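Local coordinates for protein Dot/Icm T4SS effector (Legionella pneumophila, PDB 6VVE) that probably acts as a secreted effector kinase that binds ADP and inositol hexakisphosphate, the host molecule that activates it, at residues 74-77 with 83-86; 125-130 with 162-167; 146-151 with 200-205. All blocks are in the same frame, centred on the assembly; numbering follows the deposited sequence.

Contact 1: residues 74-77 with 83-86; sequences KELG and TVYE. With ADP (adenosine-5'-diphosphate), chain C.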
loop_
_atom_site.group_PDB
_atom_site.type_symbol
_atom_site.label_atom_id
_atom_site.label_comp_id
_atom_site.label_asym_id
_atom_site.label_seq_id
_atom_site.Cartn_x
_atom_site.Cartn_y
_atom_site.Cartn_z
ATOM N N LYS A 74 7.631 -23.923 -5.247
ATOM C CA LYS A 74 8.084 -23.119 -6.372
ATOM C C LYS A 74 8.383 -21.697 -5.910
ATOM O O LYS A 74 7.637 -21.110 -5.115
ATOM C CB LYS A 74 7.036 -23.106 -7.479
ATOM C CG LYS A 74 7.495 -22.397 -8.747
ATOM C CD LYS A 74 6.349 -22.255 -9.737
ATOM C CE LYS A 74 6.373 -20.891 -10.418
ATOM N NZ LYS A 74 5.018 -20.510 -10.925
ATOM N N GLU A 75 9.483 -21.143 -6.407
ATOM C CA GLU A 75 9.928 -19.809 -6.025
ATOM C C GLU A 75 9.324 -18.783 -6.974
ATOM O O GLU A 75 9.552 -18.840 -8.187
ATOM C CB GLU A 75 11.455 -19.729 -6.037
ATOM C CG GLU A 75 12.107 -20.351 -4.810
ATOM C CD GLU A 75 13.551 -20.767 -5.044
ATOM O OE1 GLU A 75 14.011 -20.757 -6.211
ATOM O OE2 GLU A 75 14.229 -21.118 -4.055
ATOM N N LEU A 76 8.547 -17.854 -6.421
ATOM C CA LEU A 76 7.965 -16.789 -7.224
ATOM C C LEU A 76 8.928 -15.623 -7.404
ATOM O O LEU A 76 8.855 -14.914 -8.414
ATOM C CB LEU A 76 6.669 -16.291 -6.580
ATOM C CG LEU A 76 5.524 -17.298 -6.512
ATOM C CD1 LEU A 76 4.331 -16.702 -5.786
ATOM C CD2 LEU A 76 5.127 -17.754 -7.907
ATOM N N GLY A 77 9.828 -15.413 -6.455
ATOM C CA GLY A 77 10.786 -14.334 -6.557
ATOM C C GLY A 77 11.598 -14.224 -5.286
ATOM O O GLY A 77 11.380 -14.950 -4.310
ATOM N N THR A 83 12.486 -14.433 0.514
ATOM C CA THR A 83 12.178 -15.250 -0.650
ATOM C C THR A 83 10.685 -15.536 -0.636
ATOM O O THR A 83 10.120 -15.832 0.420
ATOM C CB THR A 83 12.966 -16.563 -0.644
ATOM O OG1 THR A 83 14.368 -16.278 -0.556
ATOM C CG2 THR A 83 12.690 -17.360 -1.913
ATOM N N VAL A 84 10.051 -15.450 -1.801
ATOM C CA VAL A 84 8.604 -15.601 -1.930
ATOM C C VAL A 84 8.313 -16.886 -2.688
ATOM O O VAL A 84 8.819 -17.088 -3.800
ATOM C CB VAL A 84 7.968 -14.391 -2.636
ATOM C CG1 VAL A 84 6.458 -14.569 -2.755
ATOM C CG2 VAL A 84 8.310 -13.109 -1.886
ATOM N N TYR A 85 7.497 -17.749 -2.088
ATOM C CA TYR A 85 7.138 -19.035 -2.667
ATOM C C TYR A 85 5.670 -19.034 -3.071
ATOM O O TYR A 85 4.884 -18.173 -2.659
ATOM C CB TYR A 85 7.403 -20.179 -1.679
ATOM C CG TYR A 85 8.832 -20.263 -1.188
ATOM C CD1 TYR A 85 9.821 -20.862 -1.959
ATOM C CD2 TYR A 85 9.190 -19.750 0.050
ATOM C CE1 TYR A 85 11.124 -20.945 -1.511
ATOM C CE2 TYR A 85 10.491 -19.825 0.505
ATOM C CZ TYR A 85 11.453 -20.424 -0.277
ATOM O OH TYR A 85 12.750 -20.504 0.173
ATOM N N GLU A 86 5.304 -20.028 -3.880
ATOM C CA GLU A 86 3.917 -20.246 -4.278
ATOM C C GLU A 86 3.359 -21.381 -3.424
ATOM O O GLU A 86 3.613 -22.558 -3.690
ATOM C CB GLU A 86 3.811 -20.564 -5.764
ATOM C CG GLU A 86 2.381 -20.790 -6.239
ATOM C CD GLU A 86 2.297 -21.159 -7.705
ATOM O OE1 GLU A 86 3.223 -20.804 -8.462
ATOM O OE2 GLU A 86 1.305 -21.808 -8.096
HETATM P PB ADP C . 11.447 -6.812 -2.650
HETATM O O1B ADP C . 11.256 -5.442 -3.271
HETATM O O2B ADP C . 12.169 -7.783 -3.547
HETATM O O3B ADP C . 11.947 -6.791 -1.216
HETATM P PA ADP C . 9.604 -8.923 -2.178
HETATM O O1A ADP C . 8.303 -8.889 -1.420
HETATM O O2A ADP C . 10.815 -9.558 -1.549
HETATM O O3A ADP C . 9.942 -7.390 -2.540
HETATM O "O5'" ADP C . 9.306 -9.651 -3.572
HETATM C "C5'" ADP C . 10.344 -10.177 -4.382
HETATM C "C4'" ADP C . 9.752 -10.771 -5.633
HETATM O "O4'" ADP C . 8.841 -11.848 -5.333
HETATM C "C3'" ADP C . 8.958 -9.748 -6.480
HETATM O "O3'" ADP C . 9.747 -9.059 -7.411
HETATM C "C2'" ADP C . 7.892 -10.634 -7.161
HETATM O "O2'" ADP C . 8.356 -11.074 -8.423
HETATM C "C1'" ADP C . 7.705 -11.827 -6.206
HETATM N N9 ADP C . 6.455 -11.605 -5.451
HETATM C C8 ADP C . 6.365 -10.953 -4.272
HETATM N N7 ADP C . 5.075 -10.908 -3.847
HETATM C C5 ADP C . 4.331 -11.542 -4.769
HETATM C C6 ADP C . 2.900 -11.856 -4.936
HETATM N N6 ADP C . 2.012 -11.473 -4.000
HETATM N N1 ADP C . 2.518 -12.539 -6.045
HETATM C C2 ADP C . 3.410 -12.927 -6.986
HETATM N N3 ADP C . 4.727 -12.671 -6.887
HETATM C C4 ADP C . 5.240 -12.000 -5.824
HETATM O O HOH W 1 4.927 -24.460 -4.835
#
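The antiparallel hairpin formed by residues 74-77 and 83-86 brackets a Gly-rich turn over the nucleotide, in the manner of the glycine-rich loop of protein kinases, and carries a classic beta bulge. Two successive residues, Leu76 and Gly77, stand against the single Val84, shifting the register by one. Val84 O accepts from Leu76 N at 2.7 Å and, at the longer distance of 3.3 Å, from Gly77 N. Both donors approach the same face of the carbonyl plane. The return bond, Val84 N to Gly77 O, is nearly straight at 172°. Beyond the bulge, Glu75 and Tyr85 form a non-hydrogen-bonded pair whose side chains run alongside each other, with Glu75 CG 3.5 Å from Tyr85 CE1. On the opposite face of the hairpin, Lys74 NZ meets Glu86 OE1 in a salt bridge of 3.1 Å. Leu76 lies across the Glu86 side chain at about a right angle, its CG 3.8 Å from Glu86 CB. The bare Gly77 CA lies 3.4 Å from ADP O4', so backbone and ribose pack directly together. With CG1 anti to the backbone N (chi1 -180°), Val84 turns both methyls to the nucleotide, CG2 lying 3.7 Å from O4'. Strand 74-78 is outermost in its sheet; strand 82-88 is flanked on its other side by strand 91-96, where Thr83 and Tyr85 bond to Val95 and Met93 and Val84 packs on Ala92 and Lys94.

Contact 2: residues 125-130 with 162-167; sequences QEHFVL and IEEFVL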
loop_
_atom_site.group_PDB
_atom_site.type_symbol
_atom_site.label_atom_id
_atom_site.label_comp_id
_atom_site.label_asym_id
_atom_site.label_seq_id
_atom_site.Cartn_x
_atom_site.Cartn_y
_atom_site.Cartn_z
ATOM N N GLN A 125 -8.735 -1.410 -1.686
ATOM C CA GLN A 125 -8.042 -2.607 -1.220
ATOM C C GLN A 125 -7.405 -3.376 -2.373
ATOM O O GLN A 125 -6.335 -3.976 -2.207
ATOM C CB GLN A 125 -9.014 -3.515 -0.457
ATOM C CG GLN A 125 -8.365 -4.786 0.085
ATOM C CD GLN A 125 -9.337 -5.654 0.867
ATOM O OE1 GLN A 125 -10.441 -5.226 1.224
ATOM N NE2 GLN A 125 -8.929 -6.890 1.129
ATOM N N GLU A 126 -8.038 -3.364 -3.544
ATOM C CA GLU A 126 -7.567 -4.171 -4.663
ATOM C C GLU A 126 -6.182 -3.756 -5.154
ATOM O O GLU A 126 -5.513 -4.555 -5.813
ATOM C CB GLU A 126 -8.571 -4.085 -5.824
ATOM C CG GLU A 126 -8.794 -2.665 -6.350
ATOM C CD GLU A 126 -10.109 -2.057 -5.888
ATOM O OE1 GLU A 126 -10.500 -2.275 -4.717
ATOM O OE2 GLU A 126 -10.755 -1.366 -6.706
ATOM N N HIS A 127 -5.745 -2.537 -4.860
ATOM C CA HIS A 127 -4.480 -2.012 -5.366
ATOM C C HIS A 127 -3.293 -2.335 -4.471
ATOM O O HIS A 127 -2.155 -2.014 -4.830
ATOM C CB HIS A 127 -4.573 -0.493 -5.540
ATOM C CG HIS A 127 -5.492 -0.065 -6.648
ATOM N ND1 HIS A 127 -5.138 -0.136 -7.980
ATOM C CD2 HIS A 127 -6.744 0.453 -6.620
ATOM C CE1 HIS A 127 -6.134 0.310 -8.724
ATOM N NE2 HIS A 127 -7.123 0.670 -7.924
ATOM N N PHE A 128 -3.517 -2.955 -3.322
ATOM C CA PHE A 128 -2.462 -3.245 -2.363
ATOM C C PHE A 128 -2.561 -4.703 -1.935
ATOM O O PHE A 128 -3.659 -5.227 -1.725
ATOM C CB PHE A 128 -2.563 -2.325 -1.141
ATOM C CG PHE A 128 -2.604 -0.865 -1.487
ATOM C CD1 PHE A 128 -3.808 -0.253 -1.820
ATOM C CD2 PHE A 128 -1.447 -0.104 -1.498
ATOM C CE1 PHE A 128 -3.848 1.093 -2.152
ATOM C CE2 PHE A 128 -1.486 1.238 -1.830
ATOM C CZ PHE A 128 -2.692 1.837 -2.158
ATOM N N VAL A 129 -1.417 -5.363 -1.808
ATOM C CA VAL A 129 -1.363 -6.798 -1.495
ATOM C C VAL A 129 -0.900 -6.879 -0.041
ATOM O O VAL A 129 0.281 -6.983 0.267
ATOM C CB VAL A 129 -0.458 -7.567 -2.437
ATOM C CG1 VAL A 129 -0.363 -9.023 -1.998
ATOM C CG2 VAL A 129 -0.958 -7.468 -3.860
ATOM N N LEU A 130 -1.867 -6.917 0.879
ATOM C CA LEU A 130 -1.565 -7.119 2.289
ATOM C C LEU A 130 -1.725 -8.598 2.650
ATOM O O LEU A 130 -2.207 -9.416 1.854
ATOM C CB LEU A 130 -2.464 -6.247 3.166
ATOM C CG LEU A 130 -2.168 -4.747 3.110
ATOM C CD1 LEU A 130 -3.206 -3.947 3.897
ATOM C CD2 LEU A 130 -0.774 -4.464 3.649
ATOM N N ILE A 162 -2.055 2.834 -14.332
ATOM C CA ILE A 162 -1.130 3.533 -13.450
ATOM C C ILE A 162 -1.809 4.748 -12.828
ATOM O O ILE A 162 -1.628 5.033 -11.641
ATOM C CB ILE A 162 0.148 3.921 -14.222
ATOM C CG1 ILE A 162 0.728 2.698 -14.935
ATOM C CG2 ILE A 162 1.167 4.530 -13.273
ATOM C CD1 ILE A 162 2.031 2.956 -15.657
ATOM N N GLU A 163 -2.590 5.484 -13.619
ATOM C CA GLU A 163 -3.340 6.616 -13.084
ATOM C C GLU A 163 -4.219 6.178 -11.915
ATOM O O GLU A 163 -4.200 6.795 -10.843
ATOM C CB GLU A 163 -4.187 7.255 -14.188
ATOM C CG GLU A 163 -3.413 7.648 -15.441
ATOM C CD GLU A 163 -3.357 9.153 -15.668
ATOM O OE1 GLU A 163 -4.153 9.893 -15.054
ATOM O OE2 GLU A 163 -2.501 9.596 -16.461
ATOM N N GLU A 164 -4.976 5.095 -12.097
ATOM C CA GLU A 164 -5.882 4.644 -11.048
ATOM C C GLU A 164 -5.112 4.206 -9.808
ATOM O O GLU A 164 -5.544 4.459 -8.676
ATOM C CB GLU A 164 -6.757 3.504 -11.573
ATOM C CG GLU A 164 -7.860 3.086 -10.617
ATOM C CD GLU A 164 -8.720 1.961 -11.164
ATOM O OE1 GLU A 164 -8.483 1.527 -12.311
ATOM O OE2 GLU A 164 -9.635 1.508 -10.443
ATOM N N PHE A 165 -3.961 3.556 -9.993
ATOM C CA PHE A 165 -3.163 3.178 -8.835
ATOM C C PHE A 165 -2.631 4.403 -8.101
ATOM O O PHE A 165 -2.656 4.457 -6.867
ATOM C CB PHE A 165 -1.989 2.293 -9.250
ATOM C CG PHE A 165 -0.994 2.079 -8.144
ATOM C CD1 PHE A 165 -1.194 1.099 -7.190
ATOM C CD2 PHE A 165 0.131 2.900 -8.040
ATOM C CE1 PHE A 165 -0.278 0.913 -6.166
ATOM C CE2 PHE A 165 1.037 2.727 -7.018
ATOM C CZ PHE A 165 0.838 1.732 -6.077
ATOM N N VAL A 166 -2.149 5.399 -8.848
ATOM C CA VAL A 166 -1.579 6.596 -8.232
ATOM C C VAL A 166 -2.627 7.314 -7.390
ATOM O O VAL A 166 -2.353 7.736 -6.257
ATOM C CB VAL A 166 -0.985 7.523 -9.305
ATOM C CG1 VAL A 166 -0.780 8.915 -8.754
ATOM C CG2 VAL A 166 0.330 6.946 -9.815
ATOM N N LEU A 167 -3.838 7.482 -7.936
ATOM C CA LEU A 167 -4.900 8.147 -7.182
ATOM C C LEU A 167 -5.281 7.333 -5.948
ATOM O O LEU A 167 -5.613 7.891 -4.896
ATOM C CB LEU A 167 -6.116 8.370 -8.075
ATOM C CG LEU A 167 -5.921 9.355 -9.229
ATOM C CD1 LEU A 167 -7.153 9.395 -10.105
ATOM C CD2 LEU A 167 -5.569 10.737 -8.713
#
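His127, at the end of a short 3-10 turn, presses its imidazole against Glu164 and Phe165 of helix 159-174, and the fit depends on how each side chain is turned. His127 holds CG beside its backbone N (chi1 -69°), which sends the ring toward the helix. There its CE1 and NE2 meet the stem of Glu164, with NE2 3.7 Å from CG. The extended Glu164 chain passes the imidazole at about a right angle, and its carboxylate carbon lies in the ring plane at the edge. That carboxylate is turned 69° from the imidazole, and NE2 to OE2 is 3.7 Å, so the pair is packing and not a hydrogen bond. Glu164 O sits 4.1 Å above one face of the His127 ring, displaced toward the rim. The rotation of the imidazole is fixed instead by ND1, which is hydrogen-bonded to Val201 O. Phe165 instead turns CG opposite its backbone N (chi1 169°) and slides past His127 in the reverse direction. Its CE1 edge meets His127 O, in the ring plane, at 3.7 Å. A turn between helix 102-121 and strand 132-134, braced on a long helix, recalls the alphaC-beta4 loop packed on helix alphaE in protein kinases.

Contact 3: residues 146-151 with 200-205; sequences PKINAI and MVKTID. With ADP (adenosine-5'-diphosphate), chain C.
Adenine is the flat group here, and Ile148 and Ile204, which touch each other through CD1 and CG2 at 3.6 Å, both lie against one of its faces. Ile204 CD1 sits directly over ADP C8 at 3.6 Å, while Ile148 CG1 approaches the far end of the same face, 3.5 Å from ADP N1 and just beyond the rim. Val84 and Leu76 lie on the opposite face, so the base is sandwiched between aliphatic groups. Along its edge the hinge-like segment supplies the polar recognition: ADP N6 donates to Pro146 O at 3.1 Å, and Ile148 N donates to ADP N1 at 3.2 Å (164°). Ile148 carries CG1 between its backbone N and carbonyl carbon (chi1 60°), which places that branch beneath the base and leaves CG2 to meet Lys202 CD at 3.7 Å. Lys202 contributes only its aliphatic stem here; its NZ is hydrogen-bonded to Glu126 O. At the end of segment 200-205, Asp205 OD2 approaches the beta-phosphate, 3.4 Å from ADP O1B, a placement consistent with the DFG aspartate of protein kinases. The segments meet through apolar groups alone; the directional bonds go to the adenine edge and probably give specificity, while packing holds its faces.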
loop_
_atom_site.group_PDB
_atom_site.type_symbol
_atom_site.label_atom_id
_atom_site.label_comp_id
_atom_site.label_asym_id
_atom_site.label_seq_id
_atom_site.Cartn_x
_atom_site.Cartn_y
_atom_site.Cartn_z
ATOM N N PRO A 146 -2.310 -12.943 -0.975
ATOM C CA PRO A 146 -2.821 -13.327 -2.298
ATOM C C PRO A 146 -1.701 -13.331 -3.326
ATOM O O PRO A 146 -0.884 -12.403 -3.390
ATOM C CB PRO A 146 -3.869 -12.252 -2.613
ATOM C CG PRO A 146 -4.275 -11.695 -1.257
ATOM C CD PRO A 146 -3.034 -11.789 -0.398
ATOM N N LYS A 147 -1.660 -14.392 -4.130
ATOM C CA LYS A 147 -0.717 -14.460 -5.238
ATOM C C LYS A 147 -1.299 -13.723 -6.439
ATOM O O LYS A 147 -2.421 -14.015 -6.873
ATOM C CB LYS A 147 -0.408 -15.910 -5.606
ATOM C CG LYS A 147 0.217 -16.066 -6.986
ATOM C CD LYS A 147 0.789 -17.456 -7.200
ATOM C CE LYS A 147 1.414 -17.592 -8.593
ATOM N NZ LYS A 147 0.397 -17.528 -9.686
ATOM N N ILE A 148 -0.532 -12.780 -6.979
ATOM C CA ILE A 148 -0.936 -12.030 -8.160
ATOM C C ILE A 148 -0.084 -12.477 -9.342
ATOM O O ILE A 148 0.971 -13.100 -9.182
ATOM C CB ILE A 148 -0.824 -10.508 -7.942
ATOM C CG1 ILE A 148 0.620 -10.117 -7.626
ATOM C CG2 ILE A 148 -1.755 -10.076 -6.811
ATOM C CD1 ILE A 148 0.799 -8.643 -7.309
ATOM N N ASN A 149 -0.561 -12.158 -10.547
ATOM C CA ASN A 149 0.054 -12.604 -11.794
ATOM C C ASN A 149 0.412 -11.385 -12.634
ATOM O O ASN A 149 -0.478 -10.682 -13.129
ATOM C CB ASN A 149 -0.886 -13.533 -12.558
ATOM C CG ASN A 149 -1.191 -14.808 -11.794
ATOM O OD1 ASN A 149 -0.352 -15.711 -11.709
ATOM N ND2 ASN A 149 -2.398 -14.898 -11.242
ATOM N N ALA A 150 1.710 -11.145 -12.804
ATOM C CA ALA A 150 2.169 -9.979 -13.543
ATOM C C ALA A 150 1.986 -10.175 -15.042
ATOM O O ALA A 150 2.097 -11.286 -15.563
ATOM C CB ALA A 150 3.642 -9.696 -13.238
ATOM N N ILE A 151 1.702 -9.078 -15.734
ATOM C CA ILE A 151 1.584 -9.093 -17.189
ATOM C C ILE A 151 2.356 -7.901 -17.741
ATOM O O ILE A 151 2.770 -7.024 -16.968
ATOM C CB ILE A 151 0.116 -9.071 -17.639
ATOM C CG1 ILE A 151 -0.600 -7.839 -17.095
ATOM C CG2 ILE A 151 -0.593 -10.346 -17.183
ATOM C CD1 ILE A 151 -1.579 -7.234 -18.080
HETATM N N MSE A 200 -5.668 -3.910 -13.492
HETATM C CA MSE A 200 -5.104 -2.813 -12.739
HETATM C C MSE A 200 -3.621 -2.969 -12.447
HETATM O O MSE A 200 -2.983 -3.929 -12.881
HETATM C CB MSE A 200 -5.861 -2.682 -11.411
HETATM C CG MSE A 200 -5.649 -3.884 -10.490
HETATM SE SE MSE A 200 -6.798 -3.872 -8.905
HETATM C CE MSE A 200 -8.511 -4.162 -9.769
ATOM N N VAL A 201 -3.077 -2.010 -11.703
ATOM C CA VAL A 201 -1.734 -2.091 -11.148
ATOM C C VAL A 201 -1.863 -2.221 -9.636
ATOM O O VAL A 201 -2.615 -1.464 -9.009
ATOM C CB VAL A 201 -0.894 -0.863 -11.536
ATOM C CG1 VAL A 201 0.314 -0.736 -10.620
ATOM C CG2 VAL A 201 -0.464 -0.962 -12.978
ATOM N N LYS A 202 -1.146 -3.184 -9.061
ATOM C CA LYS A 202 -1.080 -3.394 -7.628
ATOM C C LYS A 202 0.348 -3.156 -7.146
ATOM O O LYS A 202 1.299 -3.080 -7.935
ATOM C CB LYS A 202 -1.529 -4.813 -7.261
ATOM C CG LYS A 202 -2.882 -5.221 -7.830
ATOM C CD LYS A 202 -3.161 -6.697 -7.552
ATOM C CE LYS A 202 -4.501 -7.135 -8.124
ATOM N NZ LYS A 202 -5.646 -6.575 -7.362
ATOM N N THR A 203 0.502 -3.039 -5.835
ATOM C CA THR A 203 1.812 -2.864 -5.228
ATOM C C THR A 203 2.018 -3.925 -4.152
ATOM O O THR A 203 1.095 -4.249 -3.392
ATOM C CB THR A 203 1.984 -1.467 -4.622
ATOM O OG1 THR A 203 3.349 -1.309 -4.184
ATOM C CG2 THR A 203 1.051 -1.247 -3.437
ATOM N N ILE A 204 3.245 -4.443 -4.075
ATOM C CA ILE A 204 3.590 -5.522 -3.160
ATOM C C ILE A 204 4.680 -5.051 -2.208
ATOM O O ILE A 204 4.974 -3.853 -2.123
ATOM C CB ILE A 204 4.038 -6.770 -3.942
ATOM C CG1 ILE A 204 5.200 -6.428 -4.878
ATOM C CG2 ILE A 204 2.871 -7.338 -4.731
ATOM C CD1 ILE A 204 5.832 -7.638 -5.562
ATOM N N ASP A 205 5.299 -5.992 -1.495
ATOM C CA ASP A 205 6.360 -5.689 -0.530
ATOM C C ASP A 205 5.810 -4.879 0.641
ATOM O O ASP A 205 6.446 -3.932 1.109
ATOM C CB ASP A 205 7.521 -4.956 -1.200
ATOM C CG ASP A 205 8.795 -4.990 -0.369
ATOM O OD1 ASP A 205 8.913 -5.851 0.526
ATOM O OD2 ASP A 205 9.684 -4.148 -0.605
HETATM P PB ADP C . 11.447 -6.812 -2.650
HETATM O O1B ADP C . 11.256 -5.442 -3.271
HETATM O O2B ADP C . 12.169 -7.783 -3.547
HETATM O O3B ADP C . 11.947 -6.791 -1.216
HETATM P PA ADP C . 9.604 -8.923 -2.178
HETATM O O1A ADP C . 8.303 -8.889 -1.420
HETATM O O2A ADP C . 10.815 -9.558 -1.549
HETATM O O3A ADP C . 9.942 -7.390 -2.540
HETATM O "O5'" ADP C . 9.306 -9.651 -3.572
HETATM C "C5'" ADP C . 10.344 -10.177 -4.382
HETATM C "C4'" ADP C . 9.752 -10.771 -5.633
HETATM O "O4'" ADP C . 8.841 -11.848 -5.333
HETATM C "C3'" ADP C . 8.958 -9.748 -6.480
HETATM O "O3'" ADP C . 9.747 -9.059 -7.411
HETATM C "C2'" ADP C . 7.892 -10.634 -7.161
HETATM O "O2'" ADP C . 8.356 -11.074 -8.423
HETATM C "C1'" ADP C . 7.705 -11.827 -6.206
HETATM N N9 ADP C . 6.455 -11.605 -5.451
HETATM C C8 ADP C . 6.365 -10.953 -4.272
HETATM N N7 ADP C . 5.075 -10.908 -3.847
HETATM C C5 ADP C . 4.331 -11.542 -4.769
HETATM C C6 ADP C . 2.900 -11.856 -4.936
HETATM N N6 ADP C . 2.012 -11.473 -4.000
HETATM N N1 ADP C . 2.518 -12.539 -6.045
HETATM C C2 ADP C . 3.410 -12.927 -6.986
HETATM N N3 ADP C . 4.727 -12.671 -6.887
HETATM C C4 ADP C . 5.240 -12.000 -5.824
#

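Overall arrangement
Taken together, the three contacts illustrate how a kinase-like fold divides its labour around a nucleotide. Contact 1 is a surface contact on a two-stranded hairpin, built from backbone hydrogen bonds and a salt bridge; contacts 2 and 3 are buried and bring loops against a helix and a short strand by side-chain packing. Contacts 1 and 3 have centres about 14 Å apart, both touch ADP from opposite faces of its base, and meet where Lys147 packs on Leu76 and Glu86. Contact 2 touches contact 3 through strand 201-203, to which His127 is tied by its backbone, and adjoins the pocket through Val129. Contacts 1 and 2 do not touch.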